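Local structure of transcriptional regulator, MerR family (Bacillus thuringiensis serovar konkukian, 3GPV) at residues R96-L99 and M100-E104; P75-K78 and I79-I83; T114-N117 and L118-Q122; L63-I66 and L67-N71. The protein probably binds DNA as a transcription factor of the MerR family, working as a dimer whose two subunits pair through long C-terminal helices. All coordinates share one frame; numbering follows the deposited sequence.

Contact 1. Residues R96-L99 and M100-E104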
loop_
_atom_site.group_PDB
_atom_site.type_symbol
_atom_site.label_atom_id
_atom_site.label_comp_id
_atom_site.label_asym_id
_atom_site.label_seq_id
_atom_site.Cartn_x
_atom_site.Cartn_y
_atom_site.Cartn_z
ATOM N N ARG B 96 23.895 -2.558 1.828
ATOM C CA ARG B 96 22.706 -3.321 2.161
ATOM C C ARG B 96 22.217 -3.032 3.569
ATOM O O ARG B 96 21.018 -2.911 3.792
ATOM C CB ARG B 96 22.981 -4.815 1.987
ATOM C CG ARG B 96 23.012 -5.254 0.531
ATOM C CD ARG B 96 23.355 -6.729 0.405
ATOM N NE ARG B 96 24.784 -6.960 0.578
ATOM C CZ ARG B 96 25.299 -7.949 1.299
ATOM N NH1 ARG B 96 24.496 -8.803 1.925
ATOM N NH2 ARG B 96 26.615 -8.089 1.389
ATOM N N LEU B 97 23.144 -2.920 4.516
ATOM C CA LEU B 97 22.783 -2.631 5.897
ATOM C C LEU B 97 22.074 -1.287 5.936
ATOM O O LEU B 97 21.055 -1.121 6.612
ATOM C CB LEU B 97 24.028 -2.586 6.791
ATOM C CG LEU B 97 23.816 -2.095 8.230
ATOM C CD1 LEU B 97 22.839 -2.996 8.955
ATOM C CD2 LEU B 97 25.147 -2.069 8.969
ATOM N N LYS B 98 22.615 -0.330 5.196
ATOM C CA LYS B 98 22.020 0.989 5.141
ATOM C C LYS B 98 20.601 0.947 4.557
ATOM O O LYS B 98 19.684 1.544 5.122
ATOM C CB LYS B 98 22.915 1.931 4.325
ATOM C CG LYS B 98 22.342 3.330 4.076
ATOM C CD LYS B 98 21.775 3.985 5.341
ATOM C CE LYS B 98 22.809 4.114 6.444
ATOM N NZ LYS B 98 22.260 4.840 7.616
ATOM N N LEU B 99 20.433 0.240 3.437
ATOM C CA LEU B 99 19.135 0.129 2.771
ATOM C C LEU B 99 18.062 -0.430 3.702
ATOM O O LEU B 99 16.945 0.060 3.741
ATOM C CB LEU B 99 19.237 -0.771 1.533
ATOM C CG LEU B 99 18.445 -0.327 0.295
ATOM C CD1 LEU B 99 18.302 -1.491 -0.659
ATOM C CD2 LEU B 99 17.071 0.192 0.698
HETATM N N MSE B 100 18.423 -1.459 4.457
HETATM C CA MSE B 100 17.484 -2.073 5.383
HETATM C C MSE B 100 17.120 -1.107 6.492
HETATM O O MSE B 100 15.956 -1.009 6.863
HETATM C CB MSE B 100 18.059 -3.365 5.989
HETATM C CG MSE B 100 18.100 -4.515 5.025
HETATM SE SE MSE B 100 16.314 -5.049 4.414
HETATM C CE MSE B 100 16.432 -4.280 2.657
ATOM N N LYS B 101 18.119 -0.392 7.007
ATOM C CA LYS B 101 17.874 0.547 8.087
ATOM C C LYS B 101 16.913 1.626 7.624
ATOM O O LYS B 101 16.029 2.027 8.366
ATOM C CB LYS B 101 19.192 1.139 8.604
ATOM C CG LYS B 101 20.018 0.124 9.398
ATOM C CD LYS B 101 21.293 0.725 9.970
ATOM C CE LYS B 101 20.987 1.747 11.051
ATOM N NZ LYS B 101 22.225 2.358 11.621
ATOM N N GLN B 102 17.055 2.084 6.389
ATOM C CA GLN B 102 16.139 3.102 5.897
ATOM C C GLN B 102 14.736 2.503 5.757
ATOM O O GLN B 102 13.731 3.130 6.112
ATOM C CB GLN B 102 16.615 3.653 4.553
ATOM C CG GLN B 102 18.008 4.265 4.614
ATOM C CD GLN B 102 18.454 4.848 3.285
ATOM O OE1 GLN B 102 18.387 4.184 2.254
ATOM N NE2 GLN B 102 18.922 6.096 3.306
ATOM N N GLN B 103 14.665 1.284 5.244
ATOM C CA GLN B 103 13.364 0.641 5.077
ATOM C C GLN B 103 12.687 0.456 6.431
ATOM O O GLN B 103 11.481 0.651 6.564
ATOM C CB GLN B 103 13.513 -0.707 4.371
ATOM C CG GLN B 103 12.183 -1.349 3.988
ATOM C CD GLN B 103 11.329 -0.473 3.083
ATOM O OE1 GLN B 103 11.775 0.551 2.582
ATOM N NE2 GLN B 103 10.094 -0.886 2.865
ATOM N N GLU B 104 13.460 0.069 7.438
ATOM C CA GLU B 104 12.905 -0.109 8.771
ATOM C C GLU B 104 12.263 1.221 9.170
ATOM O O GLU B 104 11.114 1.268 9.604
ATOM C CB GLU B 104 14.012 -0.490 9.756
ATOM C CG GLU B 104 13.640 -0.289 11.216
ATOM C CD GLU B 104 14.804 -0.520 12.148
ATOM O OE1 GLU B 104 15.946 -0.154 11.771
ATOM O OE2 GLU B 104 14.566 -1.050 13.260
#
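Lys98 and Gln102, one turn apart on helix 93-128, cross at about a right angle: CD of Lys98 lies 3.8 Å from CG of Gln102, with the amide carbon just beyond. The lysine gets there by two bends, at chi2 (47°) and chi3 (58°), which turn its chain towards the Gln102 side, whereas the glutamine runs extended. The neighbouring pair, Leu97 and Lys101, meets at a slant and more loosely, the leucine CD1 standing 4.2 Å from CD of the lysine. Lys101 bends only at chi3, and its ammonium ends 4.7 Å from that of Lys98, measured NZ to NZ; two like charges this close probably repel mildly, on a side of the helix open to solvent. Beneath them runs regular alpha-helical bonding, as from Gln102 N to Lys98 O (3.0 Å). Met100, a selenomethionine, faces inward instead, its CG 3.6 Å from Arg96 O. Arg96 gives its NE to Thr92 OG1, and Gln103 its NE2 to Thr72 OG1. On the buried side, Leu99 and Met100 pack on Phe82 of helix 76-88, Met100 and Gln103 reach Leu69 of helix 57-70, and Ile121 of the second subunit also covers Met100.

Contact 2. Residues P75-K78 and I79-I83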
loop_
_atom_site.group_PDB
_atom_site.type_symbol
_atom_site.label_atom_id
_atom_site.label_comp_id
_atom_site.label_asym_id
_atom_site.label_seq_id
_atom_site.Cartn_x
_atom_site.Cartn_y
_atom_site.Cartn_z
ATOM N N PRO B 75 10.361 0.718 -3.739
ATOM C CA PRO B 75 10.317 0.817 -5.201
ATOM C C PRO B 75 11.020 -0.392 -5.814
ATOM O O PRO B 75 11.998 -0.895 -5.265
ATOM C CB PRO B 75 11.049 2.119 -5.466
ATOM C CG PRO B 75 10.664 2.944 -4.270
ATOM C CD PRO B 75 10.834 1.973 -3.137
ATOM N N ILE B 76 10.514 -0.852 -6.946
ATOM C CA ILE B 76 11.079 -2.007 -7.626
ATOM C C ILE B 76 12.563 -1.836 -7.959
ATOM O O ILE B 76 13.335 -2.786 -7.870
ATOM C CB ILE B 76 10.325 -2.305 -8.942
ATOM C CG1 ILE B 76 8.818 -2.459 -8.681
ATOM C CG2 ILE B 76 10.872 -3.571 -9.566
ATOM C CD1 ILE B 76 8.062 -1.146 -8.473
ATOM N N GLN B 77 12.960 -0.627 -8.341
ATOM C CA GLN B 77 14.346 -0.374 -8.707
ATOM C C GLN B 77 15.305 -0.541 -7.537
ATOM O O GLN B 77 16.430 -1.007 -7.711
ATOM C CB GLN B 77 14.490 1.029 -9.312
ATOM C CG GLN B 77 14.416 2.181 -8.318
ATOM C CD GLN B 77 15.711 2.985 -8.256
ATOM O OE1 GLN B 77 16.181 3.510 -9.268
ATOM N NE2 GLN B 77 16.290 3.085 -7.062
ATOM N N LYS B 78 14.861 -0.158 -6.346
ATOM C CA LYS B 78 15.690 -0.281 -5.155
ATOM C C LYS B 78 15.763 -1.737 -4.721
ATOM O O LYS B 78 16.783 -2.193 -4.214
ATOM C CB LYS B 78 15.128 0.584 -4.027
ATOM C CG LYS B 78 15.189 2.075 -4.325
ATOM C CD LYS B 78 14.526 2.897 -3.231
ATOM C CE LYS B 78 14.536 4.378 -3.573
ATOM N NZ LYS B 78 13.843 5.190 -2.540
ATOM N N ILE B 79 14.681 -2.477 -4.925
ATOM C CA ILE B 79 14.679 -3.883 -4.553
ATOM C C ILE B 79 15.686 -4.611 -5.436
ATOM O O ILE B 79 16.409 -5.489 -4.971
ATOM C CB ILE B 79 13.288 -4.508 -4.746
ATOM C CG1 ILE B 79 12.280 -3.806 -3.838
ATOM C CG2 ILE B 79 13.334 -5.978 -4.416
ATOM C CD1 ILE B 79 10.835 -4.133 -4.143
ATOM N N LYS B 80 15.732 -4.236 -6.712
ATOM C CA LYS B 80 16.661 -4.866 -7.642
ATOM C C LYS B 80 18.079 -4.500 -7.236
ATOM O O LYS B 80 18.992 -5.318 -7.320
ATOM C CB LYS B 80 16.385 -4.408 -9.078
ATOM C CG LYS B 80 17.292 -5.060 -10.110
ATOM C CD LYS B 80 16.823 -4.797 -11.535
ATOM C CE LYS B 80 16.793 -3.304 -11.864
ATOM N NZ LYS B 80 16.304 -3.039 -13.259
ATOM N N GLN B 81 18.246 -3.264 -6.778
ATOM C CA GLN B 81 19.541 -2.770 -6.342
ATOM C C GLN B 81 19.989 -3.578 -5.133
ATOM O O GLN B 81 21.179 -3.856 -4.956
ATOM C CB GLN B 81 19.430 -1.295 -5.977
ATOM C CG GLN B 81 20.744 -0.624 -5.673
ATOM C CD GLN B 81 20.628 0.886 -5.713
ATOM O OE1 GLN B 81 19.862 1.483 -4.956
ATOM N NE2 GLN B 81 21.385 1.512 -6.605
ATOM N N PHE B 82 19.020 -3.960 -4.306
ATOM C CA PHE B 82 19.295 -4.753 -3.113
ATOM C C PHE B 82 19.780 -6.139 -3.531
ATOM O O PHE B 82 20.711 -6.694 -2.952
ATOM C CB PHE B 82 18.028 -4.894 -2.268
ATOM C CG PHE B 82 18.129 -5.943 -1.202
ATOM C CD1 PHE B 82 18.897 -5.727 -0.066
ATOM C CD2 PHE B 82 17.484 -7.165 -1.348
ATOM C CE1 PHE B 82 19.029 -6.712 0.914
ATOM C CE2 PHE B 82 17.609 -8.155 -0.378
ATOM C CZ PHE B 82 18.384 -7.927 0.757
ATOM N N ILE B 83 19.122 -6.691 -4.542
ATOM C CA ILE B 83 19.451 -8.007 -5.057
ATOM C C ILE B 83 20.823 -8.010 -5.713
ATOM O O ILE B 83 21.631 -8.906 -5.469
ATOM C CB ILE B 83 18.405 -8.441 -6.083
ATOM C CG1 ILE B 83 17.047 -8.552 -5.396
ATOM C CG2 ILE B 83 18.800 -9.759 -6.718
ATOM C CD1 ILE B 83 15.887 -8.672 -6.380
#
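Four successive i to i+4 bonds tie Pro75-Lys78 to Ile79-Ile83 and start helix 76-88, the first running from Ile79 N to Pro75 O at 3.1 Å, with Pro75 at the N-cap, where its psi of 145° belongs to the extended chain before the helix. Ile79 lies over this first turn. With CG1 beside its own backbone N (chi1 -62°), the longer branch runs back along the Pro75 carbonyl, CG1 standing 3.3 Å and CD1 3.6 Å from Pro75 O, while CD1 also comes within 4.1 Å of Ile76 CA. The hydrocarbon thus covers an oxygen that already receives the amide of Ile79 and, by a weak bond, that of Lys78.

On the exposed flank the side chains meet far less. The amide groups of Gln77 and Gln81 remain apart, NE2 of the former 4.4 Å from OE1 of the latter; the closer approach there is CB of Gln81, 3.3 Å from Lys78 O. Lys78 and Lys80 both extend off the helix. Phe82 sets only its CB against Lys78 O (3.6 Å); its ring leaves the turn to pack against Met65, Leu99 and Met100, and Tyr128 of the second subunit. Ile79 and Ile83 face Ile66 of helix 57-70. An amphipathic helix of this kind, packed on its predecessor by one face, belongs to the helical part of the MerR-type region, which probably binds DNA.

Contact 3. Residues T114-N117 and L118-Q122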
loop_
_atom_site.group_PDB
_atom_site.type_symbol
_atom_site.label_atom_id
_atom_site.label_comp_id
_atom_site.label_asym_id
_atom_site.label_seq_id
_atom_site.Cartn_x
_atom_site.Cartn_y
_atom_site.Cartn_z
ATOM N N THR B 114 -0.679 4.033 9.320
ATOM C CA THR B 114 -1.800 3.090 9.222
ATOM C C THR B 114 -2.626 3.115 10.503
ATOM O O THR B 114 -3.854 3.021 10.467
ATOM C CB THR B 114 -1.309 1.657 8.922
ATOM O OG1 THR B 114 -0.518 1.665 7.737
ATOM C CG2 THR B 114 -2.494 0.726 8.684
ATOM N N GLU B 115 -1.955 3.254 11.640
ATOM C CA GLU B 115 -2.684 3.345 12.898
ATOM C C GLU B 115 -3.552 4.618 12.844
ATOM O O GLU B 115 -4.708 4.630 13.295
ATOM C CB GLU B 115 -1.709 3.426 14.079
ATOM C CG GLU B 115 -0.962 2.142 14.366
ATOM C CD GLU B 115 -1.803 1.108 15.107
ATOM O OE1 GLU B 115 -3.019 1.312 15.310
ATOM O OE2 GLU B 115 -1.232 0.073 15.487
ATOM N N LYS B 116 -2.991 5.685 12.277
ATOM C CA LYS B 116 -3.724 6.945 12.183
ATOM C C LYS B 116 -4.962 6.775 11.307
ATOM O O LYS B 116 -6.033 7.310 11.616
ATOM C CB LYS B 116 -2.831 8.050 11.628
ATOM C CG LYS B 116 -3.614 9.321 11.301
ATOM C CD LYS B 116 -2.878 10.612 11.632
ATOM C CE LYS B 116 -1.452 10.608 11.121
ATOM N NZ LYS B 116 -0.543 9.844 12.026
ATOM N N ASN B 117 -4.816 6.021 10.219
ATOM C CA ASN B 117 -5.937 5.767 9.331
ATOM C C ASN B 117 -6.974 4.895 10.027
ATOM O O ASN B 117 -8.177 5.128 9.900
ATOM C CB ASN B 117 -5.449 5.130 8.016
ATOM C CG ASN B 117 -4.817 6.173 7.085
ATOM O OD1 ASN B 117 -5.359 7.251 6.939
ATOM N ND2 ASN B 117 -3.686 5.855 6.474
ATOM N N LEU B 118 -6.499 3.918 10.796
ATOM C CA LEU B 118 -7.388 3.024 11.539
ATOM C C LEU B 118 -8.282 3.859 12.470
ATOM O O LEU B 118 -9.455 3.561 12.655
ATOM C CB LEU B 118 -6.563 2.045 12.378
ATOM C CG LEU B 118 -7.368 1.076 13.254
ATOM C CD1 LEU B 118 -8.333 0.232 12.395
ATOM C CD2 LEU B 118 -6.408 0.164 14.008
ATOM N N LYS B 119 -7.703 4.904 13.052
ATOM C CA LYS B 119 -8.443 5.778 13.961
ATOM C C LYS B 119 -9.570 6.515 13.221
ATOM O O LYS B 119 -10.679 6.672 13.730
ATOM C CB LYS B 119 -7.476 6.776 14.616
ATOM C CG LYS B 119 -8.102 7.652 15.692
ATOM C CD LYS B 119 -7.095 8.630 16.315
ATOM C CE LYS B 119 -7.785 9.576 17.315
ATOM N NZ LYS B 119 -6.851 10.577 17.922
ATOM N N LYS B 120 -9.286 6.948 12.001
ATOM C CA LYS B 120 -10.291 7.642 11.215
ATOM C C LYS B 120 -11.450 6.704 10.859
ATOM O O LYS B 120 -12.610 7.086 10.980
ATOM C CB LYS B 120 -9.650 8.220 9.955
ATOM C CG LYS B 120 -8.652 9.328 10.257
ATOM C CD LYS B 120 -7.858 9.704 9.031
ATOM C CE LYS B 120 -6.924 10.869 9.315
ATOM N NZ LYS B 120 -6.099 11.185 8.118
ATOM N N ILE B 121 -11.137 5.481 10.433
ATOM C CA ILE B 121 -12.176 4.508 10.084
ATOM C C ILE B 121 -13.039 4.207 11.302
ATOM O O ILE B 121 -14.249 4.082 11.183
ATOM C CB ILE B 121 -11.593 3.137 9.583
ATOM C CG1 ILE B 121 -11.106 3.229 8.136
ATOM C CG2 ILE B 121 -12.678 2.066 9.614
ATOM C CD1 ILE B 121 -9.905 4.018 7.968
ATOM N N GLN B 122 -12.406 4.061 12.462
ATOM C CA GLN B 122 -13.113 3.750 13.701
ATOM C C GLN B 122 -14.036 4.890 14.128
ATOM O O GLN B 122 -15.148 4.656 14.596
ATOM C CB GLN B 122 -12.102 3.428 14.810
ATOM C CG GLN B 122 -11.252 2.183 14.523
ATOM C CD GLN B 122 -10.390 1.765 15.723
ATOM O OE1 GLN B 122 -9.716 2.584 16.333
ATOM N NE2 GLN B 122 -10.408 0.477 16.046
#
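Asn117, Leu118 and the lysines beside them occupy the long helix 93-128, in a region predicted to form a coiled coil; here that helix lies against the second subunit, as in the dimers of MerR regulators. Asn117 turns its CG beside its backbone N (chi1 -77°), and its amide meets Lys120 at a slant, OD1 standing 4.1 Å from the lysine CD. NZ of that lysine is about as far, 4.2 Å from the same oxygen, so the lysine end passes the amide without a close polar contact.

Leu118 leans the other way round the helix. Its side chain runs beside that of Glu115, both pointing the same way, and the carboxylate OE1 comes to 3.8 Å from the leucine CD2. Glu115 achieves this by a bend at chi2 (-78°), which brings the carboxylate alongside the methyl. At the root of the leucine, CB is 3.3 Å from Glu115 O, and its amide N donates to Thr114 O at 2.8 Å. Thr114 itself turns its hydroxyl to Leu110 O, one turn back.

Asn117 packs on Cys68 of the second subunit, Lys120 on Glu64 of that subunit, and Gln122 NE2 bonds to Glu104 OE2 there, so this turn touches both helix 57-70 and the long helix of its partner. Lys116 and Lys120 run side by side with their ammonium groups well apart; where their chains draw closest, CG of Lys116 lies 4.2 Å from CE of Lys120.

Contact 4. Residues L63-I66 and L67-N71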
loop_
_atom_site.group_PDB
_atom_site.type_symbol
_atom_site.label_atom_id
_atom_site.label_comp_id
_atom_site.label_asym_id
_atom_site.label_seq_id
_atom_site.Cartn_x
_atom_site.Cartn_y
_atom_site.Cartn_z
ATOM N N LEU B 63 13.391 -14.682 -2.136
ATOM C CA LEU B 63 12.042 -14.340 -2.577
ATOM C C LEU B 63 11.208 -13.764 -1.438
ATOM O O LEU B 63 10.429 -12.837 -1.633
ATOM C CB LEU B 63 11.320 -15.568 -3.147
ATOM C CG LEU B 63 9.825 -15.356 -3.464
ATOM C CD1 LEU B 63 9.650 -14.203 -4.440
ATOM C CD2 LEU B 63 9.226 -16.627 -4.051
ATOM N N GLU B 64 11.362 -14.329 -0.248
ATOM C CA GLU B 64 10.615 -13.841 0.894
ATOM C C GLU B 64 10.981 -12.403 1.193
ATOM O O GLU B 64 10.120 -11.613 1.574
ATOM C CB GLU B 64 10.862 -14.730 2.113
ATOM C CG GLU B 64 10.252 -16.124 1.960
ATOM C CD GLU B 64 10.183 -16.900 3.258
ATOM O OE1 GLU B 64 9.609 -16.375 4.235
ATOM O OE2 GLU B 64 10.694 -18.040 3.296
HETATM N N MSE B 65 12.254 -12.056 1.016
HETATM C CA MSE B 65 12.653 -10.674 1.277
HETATM C C MSE B 65 12.145 -9.793 0.158
HETATM O O MSE B 65 11.660 -8.701 0.408
HETATM C CB MSE B 65 14.168 -10.513 1.422
HETATM C CG MSE B 65 14.591 -9.068 1.741
HETATM SE SE MSE B 65 13.854 -8.325 3.406
HETATM C CE MSE B 65 14.865 -9.474 4.601
ATOM N N ILE B 66 12.241 -10.272 -1.072
ATOM C CA ILE B 66 11.755 -9.489 -2.194
ATOM C C ILE B 66 10.313 -9.128 -1.893
ATOM O O ILE B 66 9.941 -7.966 -1.940
ATOM C CB ILE B 66 11.844 -10.260 -3.533
ATOM C CG1 ILE B 66 13.309 -10.527 -3.870
ATOM C CG2 ILE B 66 11.181 -9.468 -4.636
ATOM C CD1 ILE B 66 14.206 -9.290 -3.789
ATOM N N LEU B 67 9.523 -10.123 -1.505
ATOM C CA LEU B 67 8.121 -9.888 -1.196
ATOM C C LEU B 67 7.925 -8.967 0.008
ATOM O O LEU B 67 7.019 -8.134 0.016
ATOM C CB LEU B 67 7.401 -11.222 -0.957
ATOM C CG LEU B 67 7.368 -12.173 -2.159
ATOM C CD1 LEU B 67 6.697 -13.472 -1.784
ATOM C CD2 LEU B 67 6.633 -11.509 -3.304
ATOM N N CYS B 68 8.770 -9.130 1.018
ATOM C CA CYS B 68 8.697 -8.317 2.218
ATOM C C CYS B 68 8.913 -6.848 1.879
ATOM O O CYS B 68 8.155 -5.987 2.304
ATOM C CB CYS B 68 9.752 -8.785 3.219
ATOM S SG CYS B 68 10.009 -7.702 4.651
ATOM N N LEU B 69 9.951 -6.575 1.101
ATOM C CA LEU B 69 10.281 -5.218 0.693
ATOM C C LEU B 69 9.222 -4.634 -0.241
ATOM O O LEU B 69 8.908 -3.449 -0.178
ATOM C CB LEU B 69 11.654 -5.209 0.010
ATOM C CG LEU B 69 12.819 -5.622 0.915
ATOM C CD1 LEU B 69 14.099 -5.754 0.120
ATOM C CD2 LEU B 69 12.979 -4.596 1.996
ATOM N N LYS B 70 8.671 -5.471 -1.108
ATOM C CA LYS B 70 7.652 -5.011 -2.036
ATOM C C LYS B 70 6.343 -4.739 -1.300
ATOM O O LYS B 70 5.655 -3.766 -1.588
ATOM C CB LYS B 70 7.446 -6.043 -3.152
ATOM C CG LYS B 70 6.195 -5.856 -3.997
ATOM C CD LYS B 70 5.002 -6.535 -3.332
ATOM C CE LYS B 70 3.759 -6.541 -4.214
ATOM N NZ LYS B 70 2.660 -7.327 -3.572
ATOM N N ASN B 71 6.008 -5.597 -0.346
ATOM C CA ASN B 71 4.778 -5.425 0.412
ATOM C C ASN B 71 4.847 -4.266 1.402
ATOM O O ASN B 71 3.847 -3.919 2.030
ATOM C CB ASN B 71 4.432 -6.721 1.142
ATOM C CG ASN B 71 3.887 -7.786 0.205
ATOM O OD1 ASN B 71 3.920 -8.975 0.514
ATOM N ND2 ASN B 71 3.373 -7.361 -0.936
#
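Met65 and Leu69 form a dense side of this turn of helix 57-70, crossing at a slant so that the selenomethionine CG lies 3.7 Å from CD1 of the leucine and SE 3.8 Å from its CG. The approach depends on the bent chain of Met65: after a first torsion that sets CG opposite the backbone N (chi1 -178°), bends at chi2 and chi3 bring the selenium forward along the helix, against the leucine. There it also stands 4.1 Å from Cys68 SG, an apolar contact that puts the two heavy atoms on one flank. The backbone beneath is equally compact, for Leu69 N donates to Met65 O at 2.8 Å and almost straight (173°). Leu69 CG sits 3.3 Å from that same oxygen, so the carbonyl is overlaid by hydrocarbon.

Within the MerR-type helix-turn-helix region, this helix is a central element. Met65 and Leu69 turn to Phe82 of helix 76-88, Ile66 to Ile79 and Ile83, and Leu69 to Met100 of helix 93-128, while Lys124 and Ile121 of the second subunit lie against Met65 and Leu69 respectively.

Another flank carries a second packed pair, Leu63 and Leu67, CD1 of the former 3.8 Å from CG of the latter, with Gln26 beside both and Tyr36 against Leu67. The loose side belongs to the polar residues. Glu64 directs its carboxylate off the turn, and Lys70, bent at chi2, leaves only CB near the backbone, 3.4 Å from Ile66 O, before its chain leads outward, touching Tyr36.

Overall arrangement
Along the chain the order is contact 4, contact 2, contact 1, contact 3, on helices 57-70, 76-88 and, for the last two, 93-128. The first three form one cluster: centres lie about 10 Å apart between contacts 4 and 2, 12 Å between 2 and 1, and 14 Å between 4 and 1, and each pair touches, with Phe82, Met65, Leu69 and Met100 at the junction. Contact 3 stands off, centred about 27 Å from contact 1 on the same helix and 25 Å from contact 4, touching none of the other three. Instead it meets the second subunit's helix 57-70. The long helix thus joins the probable DNA-binding region of its own chain to its partner's.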